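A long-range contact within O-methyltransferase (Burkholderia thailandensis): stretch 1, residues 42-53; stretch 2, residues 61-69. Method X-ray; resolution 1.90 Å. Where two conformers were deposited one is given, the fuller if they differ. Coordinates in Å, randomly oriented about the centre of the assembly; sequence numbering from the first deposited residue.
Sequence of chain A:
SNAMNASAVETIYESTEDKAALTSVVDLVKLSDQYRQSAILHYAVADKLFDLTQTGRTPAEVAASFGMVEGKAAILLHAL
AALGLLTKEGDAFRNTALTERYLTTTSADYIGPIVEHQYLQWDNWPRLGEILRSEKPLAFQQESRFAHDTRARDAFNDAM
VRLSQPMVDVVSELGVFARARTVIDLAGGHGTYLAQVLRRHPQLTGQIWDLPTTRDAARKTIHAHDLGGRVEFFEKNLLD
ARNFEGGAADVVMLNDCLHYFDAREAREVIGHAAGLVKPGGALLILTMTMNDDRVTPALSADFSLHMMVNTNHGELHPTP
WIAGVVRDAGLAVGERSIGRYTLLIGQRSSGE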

# COMPACT_ATOMS: atom_id res chain seq x y z
N HIS A 42 5.55 1.40 8.34
CA HIS A 42 4.79 1.99 9.42
C HIS A 42 5.17 1.35 10.73
O HIS A 42 5.39 2.06 11.73
N TYR A 43 5.26 0.02 10.74
CA TYR A 43 5.59 -0.70 11.98
C TYR A 43 7.00 -0.32 12.50
O TYR A 43 7.17 -0.02 13.69
N ALA A 44 7.99 -0.34 11.60
CA ALA A 44 9.38 -0.12 11.98
C ALA A 44 9.53 1.28 12.59
O ALA A 44 10.25 1.48 13.57
N VAL A 45 8.81 2.23 12.02
CA VAL A 45 8.85 3.62 12.45
C VAL A 45 8.14 3.78 13.80
O VAL A 45 8.70 4.43 14.71
N ALA A 46 6.96 3.15 13.93
CA ALA A 46 6.12 3.27 15.16
C ALA A 46 6.79 2.72 16.38
O ALA A 46 6.68 3.30 17.47
N ASP A 47 7.45 1.57 16.23
CA ASP A 47 8.14 0.92 17.33
C ASP A 47 9.57 1.46 17.48
O ASP A 47 10.32 0.99 18.33
N LYS A 48 9.94 2.46 16.67
CA LYS A 48 11.27 3.08 16.71
C LYS A 48 12.42 2.04 16.62
O LYS A 48 13.42 2.11 17.35
N LEU A 49 12.26 1.06 15.74
CA LEU A 49 13.27 0.01 15.58
C LEU A 49 14.60 0.59 15.13
O LEU A 49 15.67 0.14 15.55
N PHE A 50 14.55 1.61 14.28
CA PHE A 50 15.77 2.15 13.67
C PHE A 50 16.65 2.98 14.62
O PHE A 50 17.83 3.25 14.32
N ASP A 51 16.09 3.35 15.76
CA ASP A 51 16.86 3.98 16.82
C ASP A 51 17.78 2.94 17.44
O ASP A 51 18.91 3.27 17.83
N LEU A 52 17.31 1.70 17.57
CA LEU A 52 18.15 0.61 18.12
C LEU A 52 19.29 0.25 17.17
O LEU A 52 20.43 0.01 17.60
N THR A 53 18.99 0.23 15.87
CA THR A 53 19.95 -0.18 14.85
C THR A 53 20.84 0.97 14.34
O THR A 53 21.48 0.83 13.31
N GLU A 61 19.81 -9.66 19.81
CA GLU A 61 19.84 -8.39 20.54
C GLU A 61 18.58 -7.57 20.28
O GLU A 61 17.99 -7.03 21.22
N VAL A 62 18.15 -7.48 19.02
CA VAL A 62 16.90 -6.81 18.71
C VAL A 62 15.74 -7.46 19.47
O VAL A 62 14.89 -6.76 20.04
N ALA A 63 15.70 -8.79 19.46
CA ALA A 63 14.61 -9.57 20.08
C ALA A 63 14.58 -9.37 21.57
O ALA A 63 13.50 -9.21 22.15
N ALA A 64 15.75 -9.37 22.19
CA ALA A 64 15.85 -9.17 23.65
C ALA A 64 15.33 -7.77 24.01
O ALA A 64 14.59 -7.63 24.98
N SER A 65 15.72 -6.76 23.23
CA SER A 65 15.32 -5.37 23.48
C SER A 65 13.83 -5.17 23.41
O SER A 65 13.27 -4.46 24.23
N PHE A 66 13.21 -5.75 22.38
CA PHE A 66 11.80 -5.53 22.08
C PHE A 66 10.88 -6.64 22.59
O PHE A 66 9.67 -6.56 22.40
N GLY A 67 11.44 -7.69 23.17
CA GLY A 67 10.63 -8.82 23.60
C GLY A 67 10.02 -9.62 22.46
O GLY A 67 8.88 -10.11 22.56
N MSE A 68 10.78 -9.79 21.38
CA MSE A 68 10.31 -10.57 20.23
C MSE A 68 10.85 -12.01 20.28
O MSE A 68 11.85 -12.29 20.94
N VAL A 69 10.18 -12.89 19.53
CA VAL A 69 10.72 -14.18 19.17
C VAL A 69 11.92 -13.94 18.24
O VAL A 69 11.80 -13.26 17.20

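Packing of the helix at 61-66 and the turn that follows it against residues 43-53 of the O-methyltransferase chain. The contact buries 379 Å², both sides summed, and no hydrogen bond crosses it, so side-chain packing carries the interface. Glu-61 (chi1 m) is exposed and stays clear of stretch 1. Val-62 (chi1 t) is set sideways, yet lies where the two backbones run nearest, its CA 7.5 Å from the CA of Leu-52. Its CG1 meets Leu-49 CD1 at 3.8 Å, and its CG2 lies 4.0 Å from Leu-52 CD2. Both leucines adopt the same rotamer, chi1 t and chi2 p; Leu-52 points toward stretch 2, whereas Leu-49 starts sideways and brings its end nearer. Ala-63 points away, and Ala-64 is out of reach. Ser-65 (chi1 m) points toward stretch 1 at the exposed margin, where its OG rests 3.7 Å from Leu-52 CD1, a contact without a hydrogen bond. Phe-66 (chi1 m, chi2 96°) points inward and is the most extensively covered residue of the contact. Leu-52 CD2 approaches its CE1 at 3.6 Å along the ring edge, and Leu-49 CD1 reaches the same CE1 obliquely at 3.7 Å. Two carbonyls also lie near the ring plane: Asp-47 O is 3.2 Å from Phe-66 CE2 and Lys-48 O is 4.1 Å from Phe-66 CZ, so the aromatic edge faces main-chain oxygens where the first helix has ended. Gly-67 takes positive phi, a conformation glycine accommodates easily, as the chain leaves the helix. Selenomethionine Met-68, extended beyond chi1 (m, t, t), then points toward stretch 1 and places CE 3.2 Å from Tyr-43 OH, at the tyrosine ring edge. Tyr-43 (chi1 t) donates that hydroxyl to Asp-47 within its own stretch, in a very short OH to OD2 hydrogen bond of 2.4 Å. Val-69 lies beyond the contact.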

# COMPACT_ATOMS: atom_id res chain seq x y z
CB HIS A 42 3.26 1.90 9.22
CG HIS A 42 2.74 2.60 7.98
ND1 HIS A 42 1.51 2.28 7.44
CD2 HIS A 42 3.28 3.53 7.16
CE1 HIS A 42 1.30 3.00 6.36
NE2 HIS A 42 2.38 3.74 6.14
CB TYR A 43 5.46 -2.26 11.81
CG TYR A 43 6.05 -2.90 13.01
CD1 TYR A 43 5.44 -2.76 14.23
CD2 TYR A 43 7.32 -3.46 12.97
CE1 TYR A 43 6.02 -3.22 15.36
CE2 TYR A 43 7.90 -3.94 14.11
CZ TYR A 43 7.24 -3.82 15.30
OH TYR A 43 7.81 -4.25 16.45
CB ALA A 44 10.32 -0.30 10.79
CB VAL A 45 8.25 4.55 11.38
CG1 VAL A 45 8.05 5.98 11.91
CG2 VAL A 45 9.16 4.59 10.16
CB ALA A 46 4.77 2.60 14.99
CB ASP A 47 8.16 -0.61 17.11
CG ASP A 47 7.65 -1.41 18.33
OD1 ASP A 47 7.28 -0.79 19.35
OD2 ASP A 47 7.61 -2.66 18.27
CB LYS A 48 11.45 3.97 17.96
CG LYS A 48 10.38 5.05 18.11
CD LYS A 48 10.51 5.81 19.44
CE LYS A 48 9.48 6.95 19.49
NZ LYS A 48 8.07 6.42 19.63
CB LEU A 49 12.76 -1.01 14.54
CG LEU A 49 13.69 -2.17 14.20
CD1 LEU A 49 13.96 -3.06 15.41
CD2 LEU A 49 13.09 -2.99 13.05
CB PHE A 50 15.43 2.97 12.43
CG PHE A 50 14.69 2.18 11.39
CD1 PHE A 50 15.27 1.08 10.81
CD2 PHE A 50 13.40 2.56 10.99
CE1 PHE A 50 14.58 0.36 9.82
CE2 PHE A 50 12.71 1.85 10.02
CZ PHE A 50 13.30 0.74 9.43
CB ASP A 51 15.94 4.59 17.88
CG ASP A 51 15.39 5.95 17.47
OD1 ASP A 51 15.25 6.23 16.26
OD2 ASP A 51 15.10 6.77 18.37
CB LEU A 52 17.33 -0.64 18.43
CG LEU A 52 18.05 -1.75 19.21
CD1 LEU A 52 18.36 -1.33 20.66
CD2 LEU A 52 17.24 -3.04 19.18
CB THR A 53 19.21 -0.90 13.66
OG1 THR A 53 18.12 -0.08 13.19
CG2 THR A 53 18.63 -2.23 14.11
CB GLU A 61 21.08 -7.58 20.16
CG GLU A 61 22.36 -8.21 20.71
CD GLU A 61 23.64 -7.65 20.10
OE1 GLU A 61 23.65 -7.18 18.95
OE2 GLU A 61 24.67 -7.68 20.82
CB VAL A 62 16.62 -6.83 17.17
CG1 VAL A 62 15.22 -6.39 16.87
CG2 VAL A 62 17.63 -5.94 16.45
CB ALA A 63 14.73 -11.06 19.74
CB ALA A 64 17.26 -9.36 24.13
CB SER A 65 15.96 -4.42 22.46
OG SER A 65 17.32 -4.17 22.76
CB PHE A 66 11.62 -5.39 20.55
CG PHE A 66 12.01 -4.05 20.03
CD1 PHE A 66 13.27 -3.82 19.51
CD2 PHE A 66 11.12 -2.99 20.10
CE1 PHE A 66 13.64 -2.55 19.06
CE2 PHE A 66 11.47 -1.73 19.65
CZ PHE A 66 12.74 -1.50 19.13
CB MSE A 68 10.81 -9.94 18.93
CG MSE A 68 10.29 -8.55 18.65
SE MSE A 68 11.23 -7.81 17.16
CE MSE A 68 10.42 -6.01 17.14
CB VAL A 69 9.67 -15.03 18.44
CG1 VAL A 69 10.30 -16.34 17.89
CG2 VAL A 69 8.44 -15.27 19.37